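Local coordinates for protein 1,4-dihydroxy-2-naphthoyl-CoA hydrolase (Escherichia coli, PDB 4K49) that hydrolyses 1,4-dihydroxy-2-naphthoyl-CoA to 1,4-dihydroxy-2-naphthoate and CoA in menaquinone biosynthesis, and also acts on many other acyl-CoA thioesters, at residues L36-P41 with V59-S64. Numbering follows the deposited sequence.
With HFQ (2,4-dihydroxyphenacyl coenzyme A), chain F.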
loop_
_atom_site.group_PDB
_atom_site.type_symbol
_atom_site.label_atom_id
_atom_site.label_comp_id
_atom_site.label_asym_id
_atom_site.label_seq_id
_atom_site.Cartn_x
_atom_site.Cartn_y
_atom_site.Cartn_z
ATOM N N LEU A 36 -14.867 -4.134 11.047
ATOM C CA LEU A 36 -15.241 -3.847 9.671
ATOM C C LEU A 36 -14.458 -4.832 8.808
ATOM O O LEU A 36 -13.288 -5.115 9.090
ATOM C CB LEU A 36 -14.903 -2.392 9.329
ATOM C CG LEU A 36 -15.401 -1.819 8.003
ATOM C CD1 LEU A 36 -16.914 -1.979 7.877
ATOM C CD2 LEU A 36 -14.996 -0.357 7.872
ATOM N N GLU A 37 -15.096 -5.378 7.778
ATOM C CA GLU A 37 -14.473 -6.420 6.970
ATOM C C GLU A 37 -14.664 -6.150 5.478
ATOM O O GLU A 37 -15.763 -5.790 5.035
ATOM C CB GLU A 37 -15.058 -7.793 7.345
ATOM C CG GLU A 37 -14.590 -8.964 6.461
ATOM C CD GLU A 37 -15.246 -10.286 6.849
ATOM O OE1 GLU A 37 -15.072 -10.727 8.001
ATOM O OE2 GLU A 37 -15.933 -10.889 6.001
ATOM N N ALA A 38 -13.585 -6.316 4.713
ATOM C CA ALA A 38 -13.621 -6.128 3.262
ATOM C C ALA A 38 -12.725 -7.153 2.575
ATOM O O ALA A 38 -11.738 -7.634 3.146
ATOM C CB ALA A 38 -13.213 -4.708 2.881
ATOM N N THR A 39 -13.075 -7.496 1.342
ATOM C CA THR A 39 -12.263 -8.414 0.564
ATOM C C THR A 39 -11.695 -7.710 -0.676
ATOM O O THR A 39 -12.145 -6.625 -1.050
ATOM C CB THR A 39 -13.071 -9.659 0.139
ATOM O OG1 THR A 39 -14.205 -9.247 -0.632
ATOM C CG2 THR A 39 -13.558 -10.425 1.366
ATOM N N MET A 40 -10.708 -8.342 -1.306
ATOM C CA MET A 40 -9.997 -7.767 -2.446
ATOM C C MET A 40 -9.455 -8.940 -3.261
ATOM O O MET A 40 -8.978 -9.930 -2.687
ATOM C CB MET A 40 -8.848 -6.868 -1.954
ATOM C CG MET A 40 -7.935 -6.329 -3.065
ATOM S SD MET A 40 -6.528 -5.375 -2.406
ATOM C CE MET A 40 -5.535 -6.690 -1.727
ATOM N N PRO A 41 -9.554 -8.867 -4.599
ATOM C CA PRO A 41 -9.088 -10.009 -5.380
ATOM C C PRO A 41 -7.574 -10.023 -5.529
ATOM O O PRO A 41 -6.911 -8.979 -5.401
ATOM C CB PRO A 41 -9.736 -9.779 -6.753
ATOM C CG PRO A 41 -9.900 -8.292 -6.845
ATOM C CD PRO A 41 -10.243 -7.867 -5.435
ATOM N N VAL A 59 -1.520 -3.495 1.722
ATOM C CA VAL A 59 -1.571 -2.273 2.505
ATOM C C VAL A 59 -2.690 -1.346 2.017
ATOM O O VAL A 59 -3.283 -0.613 2.810
ATOM C CB VAL A 59 -0.201 -1.574 2.530
ATOM C CG1 VAL A 59 -0.262 -0.276 3.358
ATOM C CG2 VAL A 59 0.842 -2.518 3.104
ATOM N N VAL A 60 -3.010 -1.388 0.728
ATOM C CA VAL A 60 -4.133 -0.583 0.248
ATOM C C VAL A 60 -5.421 -1.057 0.927
ATOM O O VAL A 60 -6.236 -0.251 1.418
ATOM C CB VAL A 60 -4.293 -0.650 -1.280
ATOM C CG1 VAL A 60 -5.591 0.025 -1.691
ATOM C CG2 VAL A 60 -3.118 0.050 -1.974
ATOM N N LEU A 61 -5.585 -2.367 0.985
ATOM C CA LEU A 61 -6.741 -2.938 1.680
ATOM C C LEU A 61 -6.763 -2.526 3.150
ATOM O O LEU A 61 -7.790 -2.089 3.656
ATOM C CB LEU A 61 -6.732 -4.459 1.553
ATOM C CG LEU A 61 -7.897 -5.194 2.225
ATOM C CD1 LEU A 61 -9.271 -4.759 1.687
ATOM C CD2 LEU A 61 -7.691 -6.677 2.060
ATOM N N ALA A 62 -5.629 -2.661 3.838
ATOM C CA ALA A 62 -5.569 -2.291 5.251
ATOM C C ALA A 62 -5.880 -0.811 5.466
ATOM O O ALA A 62 -6.671 -0.451 6.346
ATOM C CB ALA A 62 -4.213 -2.650 5.839
ATOM N N GLU A 63 -5.263 0.063 4.681
ATOM C CA GLU A 63 -5.514 1.479 4.892
ATOM C C GLU A 63 -6.940 1.867 4.475
ATOM O O GLU A 63 -7.536 2.748 5.083
ATOM C CB GLU A 63 -4.465 2.364 4.212
ATOM C CG GLU A 63 -4.641 3.842 4.598
ATOM C CD GLU A 63 -3.366 4.648 4.549
ATOM O OE1 GLU A 63 -2.262 4.068 4.460
ATOM O OE2 GLU A 63 -3.464 5.887 4.601
ATOM N N SER A 64 -7.499 1.192 3.470
ATOM C CA SER A 64 -8.885 1.454 3.062
ATOM C C SER A 64 -9.880 1.114 4.173
ATOM O O SER A 64 -10.780 1.907 4.483
ATOM C CB SER A 64 -9.256 0.651 1.805
ATOM O OG SER A 64 -8.444 1.001 0.695
HETATM C CB HFQ F . -6.123 7.750 4.171
HETATM N N1A HFQ F . -6.328 20.283 6.766
HETATM O O1A HFQ F . 2.737 21.165 9.854
HETATM P P1A HFQ F . 2.676 19.997 8.853
HETATM C C1B HFQ F . -6.671 6.926 2.967
HETATM O O1B HFQ F . -5.863 6.584 2.045
HETATM C C1D HFQ F . -1.511 21.103 6.139
HETATM S S1P HFQ F . -5.953 9.479 3.756
HETATM C C2A HFQ F . -5.615 20.368 5.632
HETATM O O2A HFQ F . 3.956 19.953 8.002
HETATM P P2A HFQ F . 1.284 18.335 10.554
HETATM C C2B HFQ F . -8.102 6.559 2.857
HETATM O O2B HFQ F . -12.056 5.360 2.458
HETATM C C2D HFQ F . -0.598 22.028 6.680
HETATM O O2D HFQ F . -1.039 23.387 6.565
HETATM C C2P HFQ F . -4.606 9.628 2.610
HETATM N N3A HFQ F . -4.290 20.598 5.667
HETATM O O3A HFQ F . 2.521 18.640 9.601
HETATM C C3B HFQ F . -8.416 5.422 2.101
HETATM O O3B HFQ F . -8.863 8.426 4.231
HETATM C C3D HFQ F . 0.552 21.845 5.846
HETATM O O3D HFQ F . 0.221 22.436 4.562
HETATM P P3D HFQ F . 1.059 23.716 3.953
HETATM C C3P HFQ F . -3.223 9.502 3.168
HETATM C C4A HFQ F . -3.658 20.752 6.854
HETATM O O4A HFQ F . 1.696 17.385 11.580
HETATM C C4B HFQ F . -9.725 5.035 1.971
HETATM C C4D HFQ F . 0.613 20.423 5.645
HETATM O O4D HFQ F . -0.732 19.936 5.918
HETATM N N4P HFQ F . -2.922 10.320 4.233
HETATM C C5A HFQ F . -4.358 20.674 8.047
HETATM O O5A HFQ F . 0.771 19.597 11.256
HETATM C C5B HFQ F . -10.738 5.771 2.593
HETATM C C5D HFQ F . 1.566 19.833 6.594
HETATM O O5D HFQ F . 1.432 20.179 7.917
HETATM C C5P HFQ F . -2.773 11.720 4.068
HETATM O O5P HFQ F . -2.902 12.261 2.910
HETATM C C6A HFQ F . -5.753 20.429 7.980
HETATM N N6A HFQ F . -6.539 20.330 9.185
HETATM O O6A HFQ F . 0.164 17.759 9.637
HETATM C C6B HFQ F . -10.432 6.909 3.349
HETATM C C6P HFQ F . -2.442 12.608 5.243
HETATM N N7A HFQ F . -3.448 20.862 9.059
HETATM O O7A HFQ F . 0.347 25.067 4.470
HETATM C C7B HFQ F . -9.127 7.300 3.476
HETATM C C7P HFQ F . -1.173 13.425 4.960
HETATM C C8A HFQ F . -2.229 21.064 8.529
HETATM O O8A HFQ F . 2.436 23.685 4.412
HETATM N N8P HFQ F . -0.582 14.089 6.108
HETATM N N9A HFQ F . -2.364 21.002 7.189
HETATM O O9A HFQ F . 1.003 23.655 2.421
HETATM C C9P HFQ F . -1.103 15.401 6.505
HETATM O O9P HFQ F . -1.986 15.882 5.889
HETATM C CAP HFQ F . -0.457 16.065 7.709
HETATM O OAP HFQ F . 0.557 15.245 8.215
HETATM C CBP HFQ F . -1.479 16.316 8.822
HETATM C CCP HFQ F . -0.698 16.749 9.985
HETATM C CDP HFQ F . -2.437 17.441 8.381
HETATM C CEP HFQ F . -2.215 15.072 9.115
#
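Leu-61 of the central helix and Met-40 of strand 36-41 lie side by side, each reaching toward the other's backbone. Met-40 CG is anti to the backbone N (chi1 174°), and the extended chain carries SD to 4.1 Å from Leu-61 CB; a bend at chi3 keeps CE beside the same carbon. In return, Leu-61 CD2 comes 4.2 Å from Met-40 CB, while CD1 rests 4.1 Å from Ala-38 CB. Leucine suits its place because its fork serves both neighbours; alanine's small methyl leaves room for that fork, and flexible methionine can follow the helix surface. Thr-39 points the other way, its hydroxyl hydrogen-bonded to Glu-29 and Arg-97. This is the hot-dog fold in small: a curved antiparallel sheet wrapped round helix 55-72, with strand 36-41 and segment 59-64 roughly antiparallel (154°).

Ser-64 OG donates to Val-60 O (2.6 Å) from above the carbonyl plane, opposite Ser-64 N, and also hydrogen-bonds His-54 NE2 of the second subunit. Glu-63 OE2 lies 3.3 Å from CB of the substrate analogue; OE1 is hydrogen-bonded to His-89 NE2 of the second subunit. An alanine here would probably leave that histidine without its carboxylate mate. The side chains that meet are apolar, so packing seats a helix that presents Glu-63, inferred to be nucleophile or proton acceptor, on the face turned from the strand.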